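PDB 1OXX: glucose import ATP-binding protein GlcV from Sulfolobus solfataricus, which hydrolyses ATP to power glucose uptake as the energy-coupling subunit of the GlcSTUV ABC transporter. Local coordinates for residues Lys119-Val124 with Ala154-Pro159; Leu128-Val133 with Ala150-Leu155. The protein carries 1 engineered substitution. All blocks are in the same frame, centred on the assembly; numbering follows the deposited sequence.

How the interactions relate
Following the chain, helix 114-127 supplies the first segment of interaction 1 and the loop after it, 128-133, that of interaction 2. The chain then enters helix 143-155, whose last turns receive interaction 2 and whose C-terminal end, with the turn beyond it, receives interaction 1. The inner loop, 128-133 to 150-155, is nested in the outer one, 119-124 to 154-159, without crossing, and both share A154 and L155. The two touch where V124 CG1 packs on A152 CB, 3.8 Å away, and where E122 OE2 meets H131 NE2 in a probable hydrogen bond. Interaction 1 ties helix 114-127, and interaction 2 its following loop, to the C-terminal part of helix 143-155 in the ATPase helical subdomain.

Interaction 1: residues Lys119-Val124 with Ala154-Pro159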
loop_
_atom_site.group_PDB
_atom_site.type_symbol
_atom_site.label_atom_id
_atom_site.label_comp_id
_atom_site.label_asym_id
_atom_site.label_seq_id
_atom_site.Cartn_x
_atom_site.Cartn_y
_atom_site.Cartn_z
ATOM N N LYS A 119 -6.758 9.651 33.693
ATOM C CA LYS A 119 -6.803 10.912 32.980
ATOM C C LYS A 119 -6.264 10.761 31.561
ATOM O O LYS A 119 -6.834 11.284 30.598
ATOM C CB LYS A 119 -6.067 11.994 33.781
ATOM C CG LYS A 119 -6.832 12.396 35.035
ATOM C CD LYS A 119 -6.109 13.458 35.851
ATOM C CE LYS A 119 -6.824 13.725 37.175
ATOM N NZ LYS A 119 -6.104 14.758 37.967
ATOM N N ARG A 120 -5.195 9.995 31.410
ATOM C CA ARG A 120 -4.599 9.823 30.094
ATOM C C ARG A 120 -5.500 9.013 29.167
ATOM O O ARG A 120 -5.720 9.371 28.004
ATOM C CB ARG A 120 -3.227 9.158 30.196
ATOM C CG ARG A 120 -2.558 8.919 28.858
ATOM C CD ARG A 120 -2.357 10.184 28.045
ATOM N NE ARG A 120 -1.734 9.886 26.766
ATOM C CZ ARG A 120 -1.748 10.686 25.702
ATOM N NH1 ARG A 120 -2.349 11.867 25.752
ATOM N NH2 ARG A 120 -1.153 10.291 24.580
ATOM N N VAL A 121 -6.019 7.907 29.678
ATOM C CA VAL A 121 -6.912 7.089 28.887
ATOM C C VAL A 121 -8.150 7.889 28.476
ATOM O O VAL A 121 -8.566 7.850 27.323
ATOM C CB VAL A 121 -7.339 5.838 29.667
ATOM C CG1 VAL A 121 -8.467 5.084 28.928
ATOM C CG2 VAL A 121 -6.117 4.947 29.900
ATOM N N GLU A 122 -8.739 8.618 29.416
ATOM C CA GLU A 122 -9.929 9.411 29.094
ATOM C C GLU A 122 -9.645 10.496 28.071
ATOM O O GLU A 122 -10.486 10.764 27.209
ATOM C CB GLU A 122 -10.577 9.987 30.342
ATOM C CG GLU A 122 -11.301 8.918 31.137
ATOM C CD GLU A 122 -12.210 9.486 32.205
ATOM O OE1 GLU A 122 -12.250 8.905 33.301
ATOM O OE2 GLU A 122 -12.904 10.502 31.924
ATOM N N GLU A 123 -8.467 11.111 28.167
ATOM C CA GLU A 123 -8.087 12.187 27.260
ATOM C C GLU A 123 -7.992 11.651 25.831
ATOM O O GLU A 123 -8.548 12.231 24.871
ATOM C CB GLU A 123 -6.755 12.787 27.729
ATOM C CG GLU A 123 -6.042 13.718 26.776
ATOM C CD GLU A 123 -4.715 14.194 27.351
ATOM O OE1 GLU A 123 -3.899 13.343 27.782
ATOM O OE2 GLU A 123 -4.492 15.421 27.390
ATOM N N VAL A 124 -7.299 10.535 25.669
ATOM C CA VAL A 124 -7.142 9.951 24.359
ATOM C C VAL A 124 -8.492 9.449 23.838
ATOM O O VAL A 124 -8.817 9.590 22.674
ATOM C CB VAL A 124 -6.101 8.818 24.397
ATOM C CG1 VAL A 124 -5.976 8.156 23.066
ATOM C CG2 VAL A 124 -4.764 9.381 24.863
ATOM N N ALA A 154 -2.520 2.356 20.781
ATOM C CA ALA A 154 -1.245 2.693 20.137
ATOM C C ALA A 154 -0.717 4.068 20.498
ATOM O O ALA A 154 0.496 4.281 20.447
ATOM C CB ALA A 154 -1.392 2.603 18.657
ATOM N N LEU A 155 -1.604 4.997 20.855
ATOM C CA LEU A 155 -1.249 6.404 21.085
ATOM C C LEU A 155 -1.118 6.797 22.549
ATOM O O LEU A 155 -0.696 7.900 22.886
ATOM C CB LEU A 155 -2.315 7.289 20.448
ATOM C CG LEU A 155 -2.442 7.156 18.939
ATOM C CD1 LEU A 155 -3.613 7.995 18.464
ATOM C CD2 LEU A 155 -1.175 7.575 18.256
ATOM N N VAL A 156 -1.483 5.878 23.423
ATOM C CA VAL A 156 -1.602 6.214 24.841
ATOM C C VAL A 156 -0.303 6.641 25.531
ATOM O O VAL A 156 -0.341 7.405 26.487
ATOM C CB VAL A 156 -2.325 5.076 25.623
ATOM C CG1 VAL A 156 -1.403 3.939 25.934
ATOM C CG2 VAL A 156 -2.937 5.643 26.868
ATOM N N LYS A 157 0.831 6.152 25.046
ATOM C CA LYS A 157 2.148 6.536 25.597
ATOM C C LYS A 157 2.843 7.656 24.812
ATOM O O LYS A 157 4.051 7.850 24.932
ATOM C CB LYS A 157 3.105 5.342 25.635
ATOM C CG LYS A 157 2.717 4.203 26.580
ATOM C CD LYS A 157 3.837 3.179 26.717
ATOM C CE LYS A 157 4.055 2.388 25.437
ATOM N NZ LYS A 157 5.165 1.390 25.573
ATOM N N ASP A 158 2.094 8.392 24.014
ATOM C CA ASP A 158 2.674 9.441 23.168
ATOM C C ASP A 158 3.944 9.032 22.409
ATOM O O ASP A 158 5.069 9.414 22.699
ATOM C CB ASP A 158 2.952 10.720 23.939
ATOM C CG ASP A 158 2.875 11.944 23.041
ATOM O OD1 ASP A 158 1.817 12.119 22.378
ATOM O OD2 ASP A 158 3.813 12.763 22.911
ATOM N N PRO A 159 3.723 8.281 21.378
ATOM C CA PRO A 159 4.817 7.809 20.542
ATOM C C PRO A 159 5.362 8.858 19.589
ATOM O O PRO A 159 4.738 9.891 19.349
ATOM C CB PRO A 159 4.153 6.722 19.709
ATOM C CG PRO A 159 2.732 7.009 19.700
ATOM C CD PRO A 159 2.409 7.871 20.874
#
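Polar contacts centre on R120, whose guanidinium comes edge-on to two successive backbone carbonyls, those of L155 and V156. NE donates to V156 O over 2.9 Å in an almost perfectly straight bond (N-H...O 179°). The oxygen lies in the guanidinium plane, whereas the donor stands above the plane of the carbonyl. NH2 makes a weak, bent bond of 3.0 Å to L155 O. That oxygen also accepts the backbone N-H of D158, closing a type I turn from L155 to D158, so L155 O is shared by the arginine and the turn.

Charge adds two further terms. Within its own helix R120 NH1 forms a 2.9 Å salt bridge to E123 OE1; OE1 lies in the guanidinium plane, while NH1 meets it from above the plane of the carboxylate. With it, all three guanidinium nitrogens are engaged and the group's rotation is restrained. V124 CG2, one turn on in the same helix, covers one guanidinium face, 3.4 Å above the plane and over its centre. D158 OD1 lies 4.1 Å from R120 NH2, well out of the guanidinium plane, and offers attraction without a bond.

In fold terms, the contact ties helix 114-127 to the exit of helix 143-155 in the helical subdomain of the ABC ATPase, just before the chain enters strand 161-165 of the central sheet.

Apolar packing fills in beside the bonds. R120 CG, anti to the backbone N (chi1 179°), passes 3.9 Å from V156 CG2. V121 CG2 reaches the same methyl more loosely, at 4.4 Å, while I103 of helix 99-104 touches both valines, V121 and V156.

Interaction 2: residues Leu128-Val133 with Ala150-Leu155; sequences LDIHHV and ALARAL
L128 pushes one methyl against the backbone of the helix rather than only among its side chains: CD1 lies 3.5 Å from A152 N and equally near A152 CA. The small side chain of A152 permits this approach, its CB standing 3.6 Å from L128 CD1. No hydrogen bond spans the two segments; side chain to side chain, the packing is apolar.

The two branches of L128 divide the work. With CG anti to the carbonyl carbon (chi1 -68°), the fork of L128 is carried toward the helix and its two methyls part there. CD1 lies over A152 and also reaches L155 CD1, one turn on from L151, at 4.2 Å. CD2 turns to L151 and meets its CD2 at 4.1 Å, the two leucine side chains crossing at about a right angle.

L128 and I130 both face this helix across the end of helix 114-127. That end is a Schellman motif whose C' residue is D129, with positive phi (53°), and this reversal brings the chain round so that I130 follows L128 onto helix 143-155. Helix 143-155 starts within the ABC signature motif region, and the contact falls on its later turns, in the helical subdomain.

I130 adds a lighter touch. With chi2 extended (169°), its CD1 comes within 4.1 Å of A152 CB, so this one methyl is met by both L128 and I130. I103 of helix 99-104 also packs on I130 and A152, while V186 of helix 176-190 touches L151 and L155. L128 also has a polar tie to helix 143-155, one turn earlier, where its carbonyl oxygen accepts a hydrogen bond from R148 NH1.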
loop_
_atom_site.group_PDB
_atom_site.type_symbol
_atom_site.label_atom_id
_atom_site.label_comp_id
_atom_site.label_asym_id
_atom_site.label_seq_id
_atom_site.Cartn_x
_atom_site.Cartn_y
_atom_site.Cartn_z
ATOM N N LEU A 128 -10.490 10.588 20.293
ATOM C CA LEU A 128 -10.850 9.610 19.289
ATOM C C LEU A 128 -12.339 9.241 19.325
ATOM O O LEU A 128 -12.785 8.284 18.685
ATOM C CB LEU A 128 -9.969 8.358 19.445
ATOM C CG LEU A 128 -8.481 8.521 19.126
ATOM C CD1 LEU A 128 -7.690 7.264 19.409
ATOM C CD2 LEU A 128 -8.313 8.918 17.667
ATOM N N ASP A 129 -13.092 10.006 20.106
ATOM C CA ASP A 129 -14.543 9.876 20.229
ATOM C C ASP A 129 -15.032 8.474 20.571
ATOM O O ASP A 129 -15.997 7.964 19.985
ATOM C CB ASP A 129 -15.238 10.387 18.968
ATOM C CG ASP A 129 -16.728 10.619 19.164
ATOM O OD1 ASP A 129 -17.158 10.971 20.289
ATOM O OD2 ASP A 129 -17.548 10.485 18.219
ATOM N N ILE A 130 -14.371 7.871 21.560
ATOM C CA ILE A 130 -14.815 6.587 22.120
ATOM C C ILE A 130 -14.922 6.641 23.632
ATOM O O ILE A 130 -15.012 5.614 24.297
ATOM C CB ILE A 130 -13.899 5.405 21.716
ATOM C CG1 ILE A 130 -12.427 5.785 21.877
ATOM C CG2 ILE A 130 -14.231 4.971 20.296
ATOM C CD1 ILE A 130 -11.449 4.645 21.757
ATOM N N HIS A 131 -14.927 7.855 24.171
ATOM C CA HIS A 131 -15.021 8.032 25.613
ATOM C C HIS A 131 -16.305 7.403 26.170
ATOM O O HIS A 131 -16.318 6.866 27.279
ATOM C CB HIS A 131 -14.949 9.530 25.942
ATOM C CG HIS A 131 -14.889 9.830 27.398
ATOM N ND1 HIS A 131 -16.021 10.037 28.146
ATOM C CD2 HIS A 131 -13.845 9.934 28.254
ATOM C CE1 HIS A 131 -15.680 10.280 29.398
ATOM N NE2 HIS A 131 -14.361 10.222 29.492
ATOM N N HIS A 132 -17.370 7.456 25.379
ATOM C CA HIS A 132 -18.681 6.991 25.811
ATOM C C HIS A 132 -18.873 5.482 25.762
ATOM O O HIS A 132 -19.902 4.973 26.209
ATOM C CB HIS A 132 -19.787 7.661 24.997
ATOM C CG HIS A 132 -19.664 7.459 23.518
ATOM N ND1 HIS A 132 -18.630 7.990 22.776
ATOM C CD2 HIS A 132 -20.459 6.807 22.632
ATOM C CE1 HIS A 132 -18.790 7.669 21.502
ATOM N NE2 HIS A 132 -19.892 6.944 21.392
ATOM N N VAL A 133 -17.891 4.756 25.225
ATOM C CA VAL A 133 -17.983 3.296 25.211
ATOM C C VAL A 133 -16.814 2.629 25.966
ATOM O O VAL A 133 -16.506 1.457 25.755
ATOM C CB VAL A 133 -18.081 2.753 23.772
ATOM C CG1 VAL A 133 -19.403 3.191 23.120
ATOM C CG2 VAL A 133 -16.936 3.216 22.917
ATOM N N ALA A 150 -8.190 0.456 19.212
ATOM C CA ALA A 150 -6.864 -0.026 18.844
ATOM C C ALA A 150 -5.910 1.149 18.595
ATOM O O ALA A 150 -4.733 1.107 18.988
ATOM C CB ALA A 150 -6.939 -0.924 17.610
ATOM N N LEU A 151 -6.404 2.199 17.941
ATOM C CA LEU A 151 -5.584 3.375 17.724
ATOM C C LEU A 151 -5.288 4.080 19.055
ATOM O O LEU A 151 -4.170 4.501 19.287
ATOM C CB LEU A 151 -6.279 4.317 16.763
ATOM C CG LEU A 151 -5.510 5.511 16.242
ATOM C CD1 LEU A 151 -4.201 5.100 15.607
ATOM C CD2 LEU A 151 -6.398 6.262 15.263
ATOM N N ALA A 152 -6.251 4.167 19.960
ATOM C CA ALA A 152 -6.028 4.782 21.259
ATOM C C ALA A 152 -4.960 4.021 22.024
ATOM O O ALA A 152 -4.104 4.622 22.687
ATOM C CB ALA A 152 -7.339 4.784 22.037
ATOM N N ARG A 153 -5.042 2.699 21.996
ATOM C CA ARG A 153 -4.017 1.868 22.639
ATOM C C ARG A 153 -2.620 2.194 22.095
ATOM O O ARG A 153 -1.648 2.291 22.846
ATOM C CB ARG A 153 -4.343 0.390 22.439
ATOM C CG ARG A 153 -3.364 -0.520 23.087
ATOM C CD ARG A 153 -3.686 -1.984 22.916
ATOM N NE ARG A 153 -3.778 -2.366 21.523
ATOM C CZ ARG A 153 -4.168 -3.558 21.106
ATOM N NH1 ARG A 153 -4.537 -4.479 21.990
ATOM N NH2 ARG A 153 -4.236 -3.816 19.811
ATOM N N ALA A 154 -2.520 2.356 20.781
ATOM C CA ALA A 154 -1.245 2.693 20.137
ATOM C C ALA A 154 -0.717 4.068 20.498
ATOM O O ALA A 154 0.496 4.281 20.447
ATOM C CB ALA A 154 -1.392 2.603 18.657
ATOM N N LEU A 155 -1.604 4.997 20.855
ATOM C CA LEU A 155 -1.249 6.404 21.085
ATOM C C LEU A 155 -1.118 6.797 22.549
ATOM O O LEU A 155 -0.696 7.900 22.886
ATOM C CB LEU A 155 -2.315 7.289 20.448
ATOM C CG LEU A 155 -2.442 7.156 18.939
ATOM C CD1 LEU A 155 -3.613 7.995 18.464
ATOM C CD2 LEU A 155 -1.175 7.575 18.256
#